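Acetylornithine aminotransferase (Aquifex aeolicus, PDB 2EH6) catalyses the pyridoxal-phosphate-dependent transfer of an amino group from N(2)-acetyl-L-ornithine to 2-oxoglutarate, a step of arginine biosynthesis. Local coordinates at residues F302-K305 with L306-L309; E223-A226 with Y227-F230. All blocks are in the same frame, centred on the assembly; numbering follows the deposited sequence.

Contacts 1 and 2 are both local, each formed within one continuous run of eight residues. Contact 1 (302-309) lies at the C-terminal part of the long helix 275-308. Contact 2 (223-230) belongs to the loop between strands 208-212 and 236-239. Their centres lie 23 Å apart, and their nearest atoms are about 10 Å apart, so they do not touch. Both neighbour strand 313-317, through different residues. Contact 2 is the one near the cofactor: the side chain of Ala226 is about 10 Å from the bound pyridoxal-5'-phosphate at nearest atoms, and Tyr227 adjoins Glu213. Contact 1 lies away from the annotated sites, 24 Å from the centre of the chain.

Contact 1. Residues F302-K305 with L306-L309; sequences FKEK and LKEL
Leu306 lies over one face of the Phe302 ring, one helical turn further on. Its CD1 is 4.0 Å from the ring centroid, in a CH-pi contact displaced toward the rim. Leu306 CG and CD2 reach the same ring at Phe302 CE1, and CG is 3.5 Å from that atom. The ring comes within reach because Phe302 CG is anti to its backbone N (chi1 -175°). The rings of Phe33 and Phe353 also meet Phe302, while Ile368 of helix 361-374 and Leu321 of strand 320-324 touch both Phe302 and Leu306.

The charged side chains pair along the outer part of the helix. Glu304 bends at chi2 (-51°), which brings its carboxylate back across the extended chain of Lys307. Lys307 NZ meets Glu304 OE2 on the syn side, 3.2 Å away and somewhat out of the carboxylate plane, in a hydrogen-bonded salt bridge. Lys305 and Glu308 instead run side by side and point the same way. Their salt bridge is long, with Lys305 NZ 3.8 Å from Glu308 OE1. Lys305 CD packs alongside the same carboxylate. A water donates to Lys305 O and, weakly, to Glu308 OE1.

Lys303 and Lys307 approach through their CE atoms, and their NZ atoms stay 5.0 Å apart. Lys303 NZ turns to the carbonyl oxygen of Gly316 instead. Backbone bonds from Leu306 N to Phe302 O and from Lys307 N to Lys303 O continue the helix. The bond from Leu309 N to Lys305 O is weak, at 3.3 Å.

The chemistry is that of an amphipathic helix end. Aromatic and aliphatic groups pack inward, and two i to i+3 ion pairs of unequal closeness line the outer part, where they probably offset like charges nearby.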
loop_
_atom_site.group_PDB
_atom_site.type_symbol
_atom_site.label_atom_id
_atom_site.label_comp_id
_atom_site.label_asym_id
_atom_site.label_seq_id
_atom_site.Cartn_x
_atom_site.Cartn_y
_atom_site.Cartn_z
ATOM N N PHE A 302 -6.161 -29.850 14.263
ATOM C CA PHE A 302 -5.859 -28.771 15.198
ATOM C C PHE A 302 -7.110 -28.306 15.945
ATOM O O PHE A 302 -7.095 -28.168 17.167
ATOM C CB PHE A 302 -5.212 -27.610 14.423
ATOM C CG PHE A 302 -4.734 -26.465 15.286
ATOM C CD1 PHE A 302 -4.477 -26.636 16.642
ATOM C CD2 PHE A 302 -4.488 -25.220 14.717
ATOM C CE1 PHE A 302 -3.981 -25.580 17.417
ATOM C CE2 PHE A 302 -3.992 -24.164 15.484
ATOM C CZ PHE A 302 -3.739 -24.344 16.831
ATOM N N LYS A 303 -8.197 -28.074 15.217
ATOM C CA LYS A 303 -9.431 -27.623 15.847
ATOM C C LYS A 303 -9.896 -28.618 16.911
ATOM O O LYS A 303 -10.279 -28.226 18.017
ATOM C CB LYS A 303 -10.528 -27.422 14.793
ATOM C CG LYS A 303 -11.764 -26.698 15.313
ATOM C CD LYS A 303 -12.730 -26.355 14.184
ATOM C CE LYS A 303 -13.915 -25.546 14.695
ATOM N NZ LYS A 303 -14.866 -25.186 13.601
ATOM N N GLU A 304 -9.847 -29.905 16.588
ATOM C CA GLU A 304 -10.268 -30.923 17.542
ATOM C C GLU A 304 -9.403 -30.939 18.799
ATOM O O GLU A 304 -9.919 -31.086 19.908
ATOM C CB GLU A 304 -10.262 -32.306 16.887
ATOM C CG GLU A 304 -11.366 -32.485 15.858
ATOM C CD GLU A 304 -12.735 -32.096 16.405
ATOM O OE1 GLU A 304 -13.170 -32.690 17.420
ATOM O OE2 GLU A 304 -13.374 -31.192 15.821
ATOM N N LYS A 305 -8.093 -30.790 18.627
ATOM C CA LYS A 305 -7.180 -30.780 19.766
ATOM C C LYS A 305 -7.454 -29.563 20.646
ATOM O O LYS A 305 -7.366 -29.639 21.871
ATOM C CB LYS A 305 -5.725 -30.759 19.285
ATOM C CG LYS A 305 -5.317 -31.988 18.488
ATOM C CD LYS A 305 -5.534 -33.263 19.296
ATOM C CE LYS A 305 -5.203 -34.498 18.481
ATOM N NZ LYS A 305 -5.340 -35.751 19.276
ATOM N N LEU A 306 -7.782 -28.439 20.016
ATOM C CA LEU A 306 -8.084 -27.221 20.755
ATOM C C LEU A 306 -9.325 -27.448 21.607
ATOM O O LEU A 306 -9.385 -27.014 22.757
ATOM C CB LEU A 306 -8.312 -26.052 19.794
ATOM C CG LEU A 306 -7.061 -25.494 19.107
ATOM C CD1 LEU A 306 -7.453 -24.401 18.128
ATOM C CD2 LEU A 306 -6.104 -24.944 20.159
ATOM N N LYS A 307 -10.317 -28.128 21.038
ATOM C CA LYS A 307 -11.544 -28.426 21.771
ATOM C C LYS A 307 -11.220 -29.335 22.951
ATOM O O LYS A 307 -11.793 -29.200 24.033
ATOM C CB LYS A 307 -12.558 -29.125 20.861
ATOM C CG LYS A 307 -13.209 -28.230 19.821
ATOM C CD LYS A 307 -14.091 -29.043 18.878
ATOM C CE LYS A 307 -14.789 -28.148 17.862
ATOM N NZ LYS A 307 -15.483 -28.931 16.801
ATOM N N GLU A 308 -10.288 -30.259 22.732
ATOM C CA GLU A 308 -9.876 -31.212 23.755
ATOM C C GLU A 308 -9.276 -30.575 25.002
ATOM O O GLU A 308 -9.358 -31.141 26.091
ATOM C CB GLU A 308 -8.882 -32.209 23.162
ATOM C CG GLU A 308 -9.536 -33.369 22.436
ATOM C CD GLU A 308 -8.543 -34.174 21.622
ATOM O OE1 GLU A 308 -7.403 -34.375 22.095
ATOM O OE2 GLU A 308 -8.908 -34.611 20.511
ATOM N N LEU A 309 -8.670 -29.404 24.846
ATOM C CA LEU A 309 -8.073 -28.717 25.984
ATOM C C LEU A 309 -9.147 -28.354 27.007
ATOM O O LEU A 309 -8.868 -28.242 28.203
ATOM C CB LEU A 309 -7.354 -27.449 25.519
ATOM C CG LEU A 309 -6.157 -27.640 24.580
ATOM C CD1 LEU A 309 -5.676 -26.281 24.092
ATOM C CD2 LEU A 309 -5.038 -28.380 25.304
HETATM O O HOH W 1 -5.827 -31.716 23.584
#

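Contact 2. Residues E223-A226 with Y227-F230; sequences EFYA and YQHF
Tyr225 and Gln228 join backbone to backbone as the chain turns into a short 3-10 helix. Gln228 N donates to Tyr225 O, 3.1 Å away. His229 N repeats the i to i+3 bond with Ala226 O.

The Gln228 side chain then reaches back, extended beyond CG. Its OE1 accepts the Tyr225 N-H at 3.0 Å in a nearly straight bond (173°), from above the amide plane. A water donates to the same oxygen and accepts from Phe224 N; it also lies unusually close to Glu223 OE1, so that link is less certain. Gln228 OE1 thus takes two hydrogen bonds here.

Glu223 CG lies over one face of the His229 imidazole, 3.5 Å from its centroid, in a CH-pi contact. The Glu223 carboxylate plane stands almost perpendicular to that ring (89°). His229 NE2 is bonded to Thr221 O.

Tyr225 and Tyr227 lie side by side. Their rings are nearly parallel but slid apart, with centroids 5.6 Å apart, so they barely overlap. Tyr227 CE2 touches Tyr225 CB at 3.5 Å. The Tyr225 hydroxyl is bonded to Leu79 O, and that of Tyr227 to Trp84 N.

Glu213, inferred to bind pyridoxal 5'-phosphate, accepts from Ala226 N and Tyr227 N. The arrangement is a short 3-10 turn whose incoming backbone N-H, that of Tyr225, is held by the Gln228 side chain. Through Glu213 it is joined to the probable cofactor-binding residues of this class-III aminotransferase.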
loop_
_atom_site.group_PDB
_atom_site.type_symbol
_atom_site.label_atom_id
_atom_site.label_comp_id
_atom_site.label_asym_id
_atom_site.label_seq_id
_atom_site.Cartn_x
_atom_site.Cartn_y
_atom_site.Cartn_z
ATOM N N GLU A 223 -10.248 -23.714 1.648
ATOM C CA GLU A 223 -10.665 -23.542 0.260
ATOM C C GLU A 223 -9.866 -22.357 -0.260
ATOM O O GLU A 223 -9.452 -21.505 0.525
ATOM C CB GLU A 223 -12.160 -23.232 0.171
ATOM C CG GLU A 223 -13.079 -24.380 0.573
ATOM C CD GLU A 223 -12.842 -25.637 -0.246
ATOM O OE1 GLU A 223 -12.599 -25.518 -1.467
ATOM O OE2 GLU A 223 -12.909 -26.744 0.329
ATOM N N PHE A 224 -9.640 -22.293 -1.568
ATOM C CA PHE A 224 -8.871 -21.186 -2.114
ATOM C C PHE A 224 -9.455 -19.859 -1.620
ATOM O O PHE A 224 -8.730 -19.014 -1.094
ATOM C CB PHE A 224 -8.865 -21.222 -3.636
ATOM C CG PHE A 224 -7.749 -20.430 -4.238
ATOM C CD1 PHE A 224 -6.457 -20.947 -4.271
ATOM C CD2 PHE A 224 -7.970 -19.142 -4.712
ATOM C CE1 PHE A 224 -5.398 -20.189 -4.765
ATOM C CE2 PHE A 224 -6.920 -18.377 -5.207
ATOM C CZ PHE A 224 -5.632 -18.900 -5.234
ATOM N N TYR A 225 -10.761 -19.678 -1.805
ATOM C CA TYR A 225 -11.455 -18.486 -1.324
ATOM C C TYR A 225 -12.452 -18.989 -0.289
ATOM O O TYR A 225 -13.165 -19.957 -0.539
ATOM C CB TYR A 225 -12.209 -17.786 -2.455
ATOM C CG TYR A 225 -11.330 -17.286 -3.571
ATOM C CD1 TYR A 225 -10.239 -16.451 -3.312
ATOM C CD2 TYR A 225 -11.602 -17.625 -4.894
ATOM C CE1 TYR A 225 -9.446 -15.968 -4.340
ATOM C CE2 TYR A 225 -10.818 -17.149 -5.930
ATOM C CZ TYR A 225 -9.742 -16.319 -5.648
ATOM O OH TYR A 225 -8.981 -15.835 -6.676
ATOM N N ALA A 226 -12.501 -18.342 0.870
ATOM C CA ALA A 226 -13.408 -18.762 1.931
ATOM C C ALA A 226 -14.885 -18.731 1.532
ATOM O O ALA A 226 -15.683 -19.521 2.040
ATOM C CB ALA A 226 -13.190 -17.901 3.171
ATOM N N TYR A 227 -15.256 -17.830 0.630
ATOM C CA TYR A 227 -16.658 -17.739 0.222
ATOM C C TYR A 227 -17.152 -19.023 -0.443
ATOM O O TYR A 227 -18.354 -19.268 -0.514
ATOM C CB TYR A 227 -16.877 -16.542 -0.717
ATOM C CG TYR A 227 -16.444 -16.735 -2.159
ATOM C CD1 TYR A 227 -17.168 -17.557 -3.032
ATOM C CD2 TYR A 227 -15.317 -16.081 -2.658
ATOM C CE1 TYR A 227 -16.777 -17.720 -4.362
ATOM C CE2 TYR A 227 -14.917 -16.238 -3.980
ATOM C CZ TYR A 227 -15.648 -17.060 -4.830
ATOM O OH TYR A 227 -15.229 -17.227 -6.134
ATOM N N GLN A 228 -16.221 -19.841 -0.918
ATOM C CA GLN A 228 -16.574 -21.087 -1.587
ATOM C C GLN A 228 -17.188 -22.112 -0.636
ATOM O O GLN A 228 -17.853 -23.050 -1.072
ATOM C CB GLN A 228 -15.336 -21.673 -2.274
ATOM C CG GLN A 228 -14.685 -20.715 -3.260
ATOM C CD GLN A 228 -13.395 -21.258 -3.842
ATOM O OE1 GLN A 228 -12.534 -21.747 -3.117
ATOM N NE2 GLN A 228 -13.250 -21.160 -5.157
ATOM N N HIS A 229 -16.967 -21.936 0.660
ATOM C CA HIS A 229 -17.531 -22.850 1.647
ATOM C C HIS A 229 -19.056 -22.739 1.647
ATOM O O HIS A 229 -19.759 -23.662 2.058
ATOM C CB HIS A 229 -17.018 -22.510 3.050
ATOM C CG HIS A 229 -15.629 -22.997 3.333
ATOM N ND1 HIS A 229 -15.319 -24.337 3.450
ATOM C CD2 HIS A 229 -14.479 -22.323 3.572
ATOM C CE1 HIS A 229 -14.039 -24.465 3.753
ATOM N NE2 HIS A 229 -13.507 -23.258 3.833
ATOM N N PHE A 230 -19.561 -21.603 1.180
ATOM C CA PHE A 230 -21.000 -21.361 1.160
ATOM C C PHE A 230 -21.543 -21.136 -0.246
ATOM O O PHE A 230 -22.654 -20.634 -0.414
ATOM C CB PHE A 230 -21.310 -20.146 2.033
ATOM C CG PHE A 230 -20.717 -20.226 3.408
ATOM C CD1 PHE A 230 -21.384 -20.894 4.432
ATOM C CD2 PHE A 230 -19.474 -19.657 3.676
ATOM C CE1 PHE A 230 -20.822 -20.995 5.703
ATOM C CE2 PHE A 230 -18.902 -19.752 4.944
ATOM C CZ PHE A 230 -19.576 -20.422 5.958
HETATM O O HOH W 2 -11.086 -24.280 -3.085
#